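PDB 2PO3: 4-dehydrase from Streptomyces venezuelae, which probably acts as a pyridoxal phosphate-dependent aminotransferase that installs an amino group on a TDP-linked sugar during the biosynthesis of desosamine. Local coordinates for residues N27-D39 against A247-F259. Sequence-based numbering, arbitrary orientation.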
ATOM      1  N   ASN A  27      -0.337 -21.272   0.120  1.00 24.68           N
ATOM      2  CA  ASN A  27      -0.957 -22.433   0.760  1.00 24.53           C
ATOM      3  C   ASN A  27      -2.471 -22.384   0.550  1.00 34.62           C
ATOM      4  O   ASN A  27      -3.038 -21.327   0.765  1.00 31.54           O
ATOM      5  CB  ASN A  27      -0.685 -22.348   2.278  1.00 21.12           C
ATOM      6  CG  ASN A  27       0.742 -22.728   2.638  1.00 21.10           C
ATOM      7  OD1 ASN A  27       1.315 -23.659   2.069  1.00 28.28           O
ATOM      8  ND2 ASN A  27       1.357 -21.935   3.482  1.00 16.50           N
ATOM      9  N   ARG A  28      -3.168 -23.471   0.159  1.00 36.45           N
ATOM     10  CA  ARG A  28      -4.624 -23.364  -0.028  1.00 26.95           C
ATOM     11  C   ARG A  28      -5.448 -23.005   1.196  1.00 37.81           C
ATOM     12  O   ARG A  28      -5.021 -23.139   2.350  1.00 37.85           O
ATOM     13  CB  ARG A  28      -5.282 -24.363  -0.959  1.00 41.06           C
ATOM     14  CG  ARG A  28      -4.889 -24.144  -2.424  1.00 77.72           C
ATOM     15  CD  ARG A  28      -5.949 -24.558  -3.443  1.00 69.48           C
ATOM     16  NE  ARG A  28      -5.453 -24.884  -4.795  1.00 47.24           N
ATOM     17  CZ  ARG A  28      -5.573 -24.099  -5.886  1.00 58.50           C
ATOM     18  NH1 ARG A  28      -6.160 -22.904  -5.848  1.00 44.02           N
ATOM     19  NH2 ARG A  28      -5.079 -24.517  -7.052  1.00 60.67           N
ATOM     20  N   ILE A  29      -6.645 -22.493   0.961  1.00 38.28           N
ATOM     21  CA  ILE A  29      -7.508 -22.114   2.090  1.00 43.86           C
ATOM     22  C   ILE A  29      -8.917 -22.638   1.898  1.00 37.43           C
ATOM     23  O   ILE A  29      -9.294 -23.097   0.811  1.00 30.77           O
ATOM     24  CB  ILE A  29      -7.659 -20.591   2.303  1.00 49.75           C
ATOM     25  CG1 ILE A  29      -7.869 -19.867   0.973  1.00 48.22           C
ATOM     26  CG2 ILE A  29      -6.496 -19.997   3.099  1.00 47.80           C
ATOM     27  CD1 ILE A  29      -9.332 -19.518   0.700  1.00 38.70           C
ATOM     28  N   ASP A  30      -9.681 -22.516   2.976  1.00 25.86           N
ATOM     29  CA  ASP A  30     -11.077 -22.911   2.970  1.00 30.27           C
ATOM     30  C   ASP A  30     -11.876 -21.770   2.304  1.00 33.97           C
ATOM     31  O   ASP A  30     -12.244 -20.751   2.923  1.00 24.24           O
ATOM     32  CB  ASP A  30     -11.562 -23.166   4.411  1.00 33.86           C
ATOM     33  CG  ASP A  30     -13.013 -23.536   4.516  1.00 29.49           C
ATOM     34  OD1 ASP A  30     -13.808 -23.357   3.612  1.00 34.22           O
ATOM     35  OD2 ASP A  30     -13.364 -23.908   5.728  1.00 73.23           O
ATOM     36  N   ARG A  31     -12.113 -21.953   1.001  1.00 25.86           N
ATOM     37  CA  ARG A  31     -12.819 -20.986   0.201  1.00 29.84           C
ATOM     38  C   ARG A  31     -14.139 -20.478   0.779  1.00 38.50           C
ATOM     39  O   ARG A  31     -14.501 -19.304   0.693  1.00 40.71           O
ATOM     40  CB  ARG A  31     -12.956 -21.492  -1.225  1.00 27.49           C
ATOM     41  CG  ARG A  31     -12.408 -20.414  -2.143  1.00 33.18           C
ATOM     42  CD  ARG A  31     -12.316 -20.819  -3.603  1.00 41.84           C
ATOM     43  NE  ARG A  31     -11.006 -21.378  -3.905  1.00 30.15           N
ATOM     44  CZ  ARG A  31     -10.546 -21.536  -5.131  1.00 39.77           C
ATOM     45  NH1 ARG A  31     -11.252 -21.194  -6.206  1.00 34.50           N
ATOM     46  NH2 ARG A  31      -9.341 -22.057  -5.275  1.00 41.39           N
ATOM     47  N   ALA A  32     -14.875 -21.399   1.370  1.00 40.21           N
ATOM     48  CA  ALA A  32     -16.171 -21.118   1.959  1.00 37.66           C
ATOM     49  C   ALA A  32     -16.056 -20.121   3.068  1.00 35.05           C
ATOM     50  O   ALA A  32     -16.903 -19.241   3.178  1.00 32.29           O
ATOM     51  CB  ALA A  32     -16.853 -22.382   2.489  1.00 35.29           C
ATOM     52  N   ARG A  33     -15.021 -20.297   3.891  1.00 28.74           N
ATOM     53  CA  ARG A  33     -14.791 -19.402   5.005  1.00 30.50           C
ATOM     54  C   ARG A  33     -14.464 -17.988   4.492  1.00 34.09           C
ATOM     55  O   ARG A  33     -14.944 -16.977   5.019  1.00 40.22           O
ATOM     56  CB  ARG A  33     -13.709 -19.966   5.941  1.00 47.22           C
ATOM     57  CG  ARG A  33     -14.149 -20.334   7.366  1.00 90.28           C
ATOM     58  CD  ARG A  33     -15.503 -19.755   7.799  1.00100.00           C
ATOM     59  NE  ARG A  33     -15.467 -18.827   8.941  1.00 82.06           N
ATOM     60  CZ  ARG A  33     -16.149 -17.667   8.978  1.00 98.82           C
ATOM     61  NH1 ARG A  33     -16.913 -17.269   7.961  1.00100.00           N
ATOM     62  NH2 ARG A  33     -16.079 -16.869  10.052  1.00 45.61           N
ATOM     63  N   LEU A  34     -13.640 -17.926   3.437  1.00 30.83           N
ATOM     64  CA  LEU A  34     -13.256 -16.654   2.841  1.00 28.69           C
ATOM     65  C   LEU A  34     -14.468 -15.890   2.293  1.00 34.11           C
ATOM     66  O   LEU A  34     -14.654 -14.692   2.549  1.00 28.13           O
ATOM     67  CB  LEU A  34     -12.280 -16.863   1.683  1.00 23.76           C
ATOM     68  CG  LEU A  34     -12.024 -15.525   1.017  1.00 29.03           C
ATOM     69  CD1 LEU A  34     -11.304 -14.580   1.990  1.00 25.76           C
ATOM     70  CD2 LEU A  34     -11.248 -15.718  -0.278  1.00 21.71           C
ATOM     71  N   TYR A  35     -15.295 -16.594   1.506  1.00 27.77           N
ATOM     72  CA  TYR A  35     -16.470 -15.963   0.932  1.00 25.50           C
ATOM     73  C   TYR A  35     -17.496 -15.465   1.929  1.00 24.39           C
ATOM     74  O   TYR A  35     -18.076 -14.391   1.782  1.00 31.95           O
ATOM     75  CB  TYR A  35     -17.042 -16.715  -0.237  1.00 24.55           C
ATOM     76  CG  TYR A  35     -16.127 -16.793  -1.444  1.00 37.44           C
ATOM     77  CD1 TYR A  35     -15.383 -15.713  -1.903  1.00 42.07           C
ATOM     78  CD2 TYR A  35     -16.023 -17.977  -2.167  1.00 45.96           C
ATOM     79  CE1 TYR A  35     -14.612 -15.791  -3.064  1.00 42.52           C
ATOM     80  CE2 TYR A  35     -15.176 -18.112  -3.265  1.00 48.54           C
ATOM     81  CZ  TYR A  35     -14.503 -16.991  -3.760  1.00 35.85           C
ATOM     82  OH  TYR A  35     -13.654 -17.118  -4.843  1.00 36.49           O
ATOM     83  N   GLU A  36     -17.706 -16.229   2.978  1.00 25.13           N
ATOM     84  CA  GLU A  36     -18.654 -15.780   3.966  1.00 34.25           C
ATOM     85  C   GLU A  36     -18.252 -14.410   4.442  1.00 38.93           C
ATOM     86  O   GLU A  36     -19.074 -13.478   4.501  1.00 37.08           O
ATOM     87  CB  GLU A  36     -18.605 -16.680   5.205  1.00 36.29           C
ATOM     88  CG  GLU A  36     -19.204 -18.062   4.941  1.00 65.79           C
ATOM     89  CD  GLU A  36     -19.257 -18.825   6.220  1.00100.00           C
ATOM     90  OE1 GLU A  36     -19.173 -18.287   7.312  1.00100.00           O
ATOM     91  OE2 GLU A  36     -19.379 -20.112   6.029  1.00100.00           O
ATOM     92  N   ARG A  37     -16.954 -14.394   4.806  1.00 37.19           N
ATOM     93  CA  ARG A  37     -16.232 -13.237   5.303  1.00 35.29           C
ATOM     94  C   ARG A  37     -16.416 -12.077   4.322  1.00 31.82           C
ATOM     95  O   ARG A  37     -16.735 -10.946   4.724  1.00 33.51           O
ATOM     96  CB  ARG A  37     -14.751 -13.538   5.604  1.00 33.35           C
ATOM     97  CG  ARG A  37     -14.545 -14.083   7.023  1.00 27.50           C
ATOM     98  CD  ARG A  37     -13.088 -14.330   7.428  1.00 42.41           C
ATOM     99  NE  ARG A  37     -12.933 -14.853   8.785  1.00 26.75           N
ATOM    100  CZ  ARG A  37     -12.404 -16.045   9.075  1.00 34.70           C
ATOM    101  NH1 ARG A  37     -11.954 -16.873   8.127  1.00 30.05           N
ATOM    102  NH2 ARG A  37     -12.323 -16.432  10.352  1.00 30.02           N
ATOM    103  N   LEU A  38     -16.241 -12.366   3.023  1.00 30.71           N
ATOM    104  CA  LEU A  38     -16.420 -11.362   1.972  1.00 29.03           C
ATOM    105  C   LEU A  38     -17.881 -10.947   1.821  1.00 35.25           C
ATOM    106  O   LEU A  38     -18.201  -9.774   1.596  1.00 25.88           O
ATOM    107  CB  LEU A  38     -15.969 -11.851   0.585  1.00 25.65           C
ATOM    108  CG  LEU A  38     -14.490 -12.216   0.539  1.00 31.03           C
ATOM    109  CD1 LEU A  38     -14.062 -12.519  -0.888  1.00 19.35           C
ATOM    110  CD2 LEU A  38     -13.697 -11.049   1.101  1.00 40.02           C
ATOM    111  N   ASP A  39     -18.772 -11.920   1.921  1.00 32.49           N
ATOM    112  CA  ASP A  39     -20.192 -11.614   1.802  1.00 32.50           C
ATOM    113  C   ASP A  39     -20.605 -10.629   2.872  1.00 37.69           C
ATOM    114  O   ASP A  39     -21.200  -9.586   2.604  1.00 40.66           O
ATOM    115  CB  ASP A  39     -21.035 -12.885   1.959  1.00 34.80           C
ATOM    116  CG  ASP A  39     -21.315 -13.415   0.595  1.00 54.32           C
ATOM    117  OD1 ASP A  39     -21.392 -12.675  -0.375  1.00 58.37           O
ATOM    118  OD2 ASP A  39     -21.387 -14.724   0.548  1.00 82.03           O
ATOM    119  N   ALA A 247     -11.309  -6.756   2.638  1.00 20.16           N
ATOM    120  CA  ALA A 247     -11.124  -7.941   1.815  1.00 15.90           C
ATOM    121  C   ALA A 247      -9.829  -8.717   2.092  1.00 20.91           C
ATOM    122  O   ALA A 247      -9.761  -9.968   2.142  1.00 18.07           O
ATOM    123  CB  ALA A 247     -11.290  -7.532   0.374  1.00 18.12           C
ATOM    124  N   ALA A 248      -8.783  -7.936   2.288  1.00 15.65           N
ATOM    125  CA  ALA A 248      -7.470  -8.484   2.609  1.00 14.64           C
ATOM    126  C   ALA A 248      -7.569  -9.088   3.972  1.00 16.77           C
ATOM    127  O   ALA A 248      -7.010 -10.148   4.221  1.00 17.91           O
ATOM    128  CB  ALA A 248      -6.420  -7.383   2.691  1.00  9.54           C
ATOM    129  N   ALA A 249      -8.263  -8.382   4.881  1.00 18.90           N
ATOM    130  CA  ALA A 249      -8.418  -8.921   6.242  1.00 21.00           C
ATOM    131  C   ALA A 249      -9.214 -10.255   6.194  1.00 32.28           C
ATOM    132  O   ALA A 249      -8.971 -11.210   6.916  1.00 33.52           O
ATOM    133  CB  ALA A 249      -9.019  -7.877   7.189  1.00 21.01           C
ATOM    134  N   ALA A 250     -10.192 -10.343   5.288  1.00 30.11           N
ATOM    135  CA  ALA A 250     -10.962 -11.542   5.149  1.00 23.02           C
ATOM    136  C   ALA A 250     -10.045 -12.702   4.771  1.00 21.29           C
ATOM    137  O   ALA A 250     -10.097 -13.797   5.347  1.00 25.83           O
ATOM    138  CB  ALA A 250     -11.970 -11.350   4.025  1.00 23.58           C
ATOM    139  N   MET A 251      -9.201 -12.453   3.771  1.00 23.13           N
ATOM    140  CA  MET A 251      -8.264 -13.476   3.339  1.00 17.82           C
ATOM    141  C   MET A 251      -7.310 -13.767   4.510  1.00 25.91           C
ATOM    142  O   MET A 251      -7.029 -14.918   4.888  1.00 24.21           O
ATOM    143  CB  MET A 251      -7.479 -12.997   2.114  1.00 19.27           C
ATOM    144  CG  MET A 251      -6.433 -14.027   1.706  1.00 19.26           C
ATOM    145  SD  MET A 251      -7.198 -15.611   1.288  1.00 26.15           S
ATOM    146  CE  MET A 251      -5.837 -16.423   0.423  1.00 25.64           C
ATOM    147  N   GLY A 252      -6.816 -12.690   5.131  1.00 20.69           N
ATOM    148  CA  GLY A 252      -5.906 -12.788   6.277  1.00 18.49           C
ATOM    149  C   GLY A 252      -6.361 -13.709   7.425  1.00 28.47           C
ATOM    150  O   GLY A 252      -5.586 -14.536   7.930  1.00 22.73           O
ATOM    151  N   LEU A 253      -7.619 -13.565   7.853  1.00 21.72           N
ATOM    152  CA  LEU A 253      -8.197 -14.363   8.940  1.00 23.93           C
ATOM    153  C   LEU A 253      -8.385 -15.831   8.600  1.00 19.85           C
ATOM    154  O   LEU A 253      -8.231 -16.673   9.456  1.00 19.01           O
ATOM    155  CB  LEU A 253      -9.590 -13.826   9.325  1.00 25.42           C
ATOM    156  CG  LEU A 253      -9.481 -12.451   9.933  1.00 23.44           C
ATOM    157  CD1 LEU A 253     -10.812 -11.707   9.837  1.00 31.02           C
ATOM    158  CD2 LEU A 253      -8.984 -12.588  11.369  1.00 24.04           C
ATOM    159  N   THR A 254      -8.743 -16.090   7.346  1.00 20.39           N
ATOM    160  CA  THR A 254      -8.986 -17.416   6.809  1.00 27.35           C
ATOM    161  C   THR A 254      -7.675 -18.160   6.661  1.00 33.90           C
ATOM    162  O   THR A 254      -7.612 -19.393   6.672  1.00 30.52           O
ATOM    163  CB  THR A 254      -9.678 -17.292   5.435  1.00 27.34           C
ATOM    164  OG1 THR A 254     -10.810 -16.445   5.498  1.00 21.73           O
ATOM    165  CG2 THR A 254     -10.018 -18.647   4.838  1.00 22.00           C
ATOM    166  N   SER A 255      -6.630 -17.363   6.518  1.00 22.37           N
ATOM    167  CA  SER A 255      -5.306 -17.910   6.355  1.00 26.69           C
ATOM    168  C   SER A 255      -4.725 -18.240   7.722  1.00 23.07           C
ATOM    169  O   SER A 255      -4.036 -19.246   7.942  1.00 31.37           O
ATOM    170  CB  SER A 255      -4.466 -16.932   5.548  1.00 33.08           C
ATOM    171  OG  SER A 255      -3.163 -17.431   5.344  1.00 24.16           O
ATOM    172  N   LEU A 256      -5.032 -17.383   8.673  1.00 17.20           N
ATOM    173  CA  LEU A 256      -4.580 -17.596  10.028  1.00 18.41           C
ATOM    174  C   LEU A 256      -5.225 -18.885  10.520  1.00 24.90           C
ATOM    175  O   LEU A 256      -4.683 -19.612  11.322  1.00 36.51           O
ATOM    176  CB  LEU A 256      -5.092 -16.483  10.962  1.00 15.57           C
ATOM    177  CG  LEU A 256      -4.276 -15.200  11.026  1.00 23.88           C
ATOM    178  CD1 LEU A 256      -5.043 -14.261  11.956  1.00 18.74           C
ATOM    179  CD2 LEU A 256      -2.872 -15.477  11.577  1.00 20.34           C
ATOM    180  N   ASP A 257      -6.413 -19.147  10.026  1.00 21.94           N
ATOM    181  CA  ASP A 257      -7.168 -20.321  10.393  1.00 23.73           C
ATOM    182  C   ASP A 257      -6.458 -21.589   9.991  1.00 33.52           C
ATOM    183  O   ASP A 257      -6.542 -22.586  10.702  1.00 33.56           O
ATOM    184  CB  ASP A 257      -8.614 -20.318   9.790  1.00 24.53           C
ATOM    185  CG  ASP A 257      -9.618 -19.321  10.379  1.00 34.34           C
ATOM    186  OD1 ASP A 257      -9.449 -18.746  11.448  1.00 33.69           O
ATOM    187  OD2 ASP A 257     -10.712 -19.148   9.642  1.00 30.72           O
ATOM    188  N   ALA A 258      -5.773 -21.550   8.843  1.00 31.72           N
ATOM    189  CA  ALA A 258      -5.054 -22.714   8.313  1.00 27.40           C
ATOM    190  C   ALA A 258      -3.632 -22.874   8.831  1.00 24.99           C
ATOM    191  O   ALA A 258      -2.959 -23.889   8.578  1.00 26.62           O
ATOM    192  CB  ALA A 258      -5.010 -22.607   6.785  1.00 25.58           C
ATOM    193  N   PHE A 259      -3.188 -21.837   9.522  1.00 21.44           N
ATOM    194  CA  PHE A 259      -1.847 -21.760  10.032  1.00 26.59           C
ATOM    195  C   PHE A 259      -1.331 -23.012  10.754  1.00 35.55           C
ATOM    196  O   PHE A 259      -0.280 -23.592  10.465  1.00 28.80           O
ATOM    197  CB  PHE A 259      -1.639 -20.435  10.781  1.00 31.03           C
ATOM    198  CG  PHE A 259      -0.185 -20.033  10.953  1.00 35.05           C
ATOM    199  CD1 PHE A 259       0.783 -20.472  10.045  1.00 32.91           C
ATOM    200  CD2 PHE A 259       0.201 -19.206  12.012  1.00 29.52           C
ATOM    201  CE1 PHE A 259       2.121 -20.100  10.169  1.00 25.54           C
ATOM    202  CE2 PHE A 259       1.534 -18.819  12.155  1.00 28.78           C
ATOM    203  CZ  PHE A 259       2.485 -19.279  11.240  1.00 26.86           C
TER
HETATM  204  O   HOH W   1      -2.863 -19.249   3.002  1.00 48.63           O
HETATM  205  O   HOH W   2      -8.695 -21.598   5.626  1.00 30.85           O
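Arg37 reaches across from helix 31-39 as a knob into the hole formed by Ala250, Leu253, Thr254 and Asp257 of helix 247-259. Its stretched-out chain runs alongside Thr254, the two side chains pointing opposite ways, and delivers the guanidinium end-on to Asp257: Arg37 NH1 and NH2 both grip Asp257 OD2, at 3.0 and 3.2 Å. OD2 lies in the guanidinium plane, yet the carboxylate is turned 46° from it. Arg37 NH1 also donates to Thr254 OG1 (2.9 Å), tilted out of that plane, which in turn donates to Ala250 O, one turn earlier. Leu253 CB sits over the centre of one guanidinium face, 3.5 Å above its plane. A leucine in place of Arg37 would probably cost Asp257 OD2 both these bonds, leaving the Arg60 salt bridge at OD1, and take a donor from Thr254 OG1. Beside this polar cluster, Leu34, with CG anti to the backbone N (chi1 174°), lays CD1 against Ala250 and Met251, while Leu38 CD2 presses tightly on Ala250 CB (3.4 Å). Just ahead of the helix, weakly N-capped by Asp30, Ile29 CG1 meets Met251 CE at 4.0 Å, and a water joins Asp30 N to Thr254 O. The helical segments run 148° apart in direction, their axes 8.8 Å at closest approach. In this fold type I PLP-enzyme architecture, the pair joins the dimer-interface helix 31-44 to helix 246-276, near the TDP-sugar aldimine.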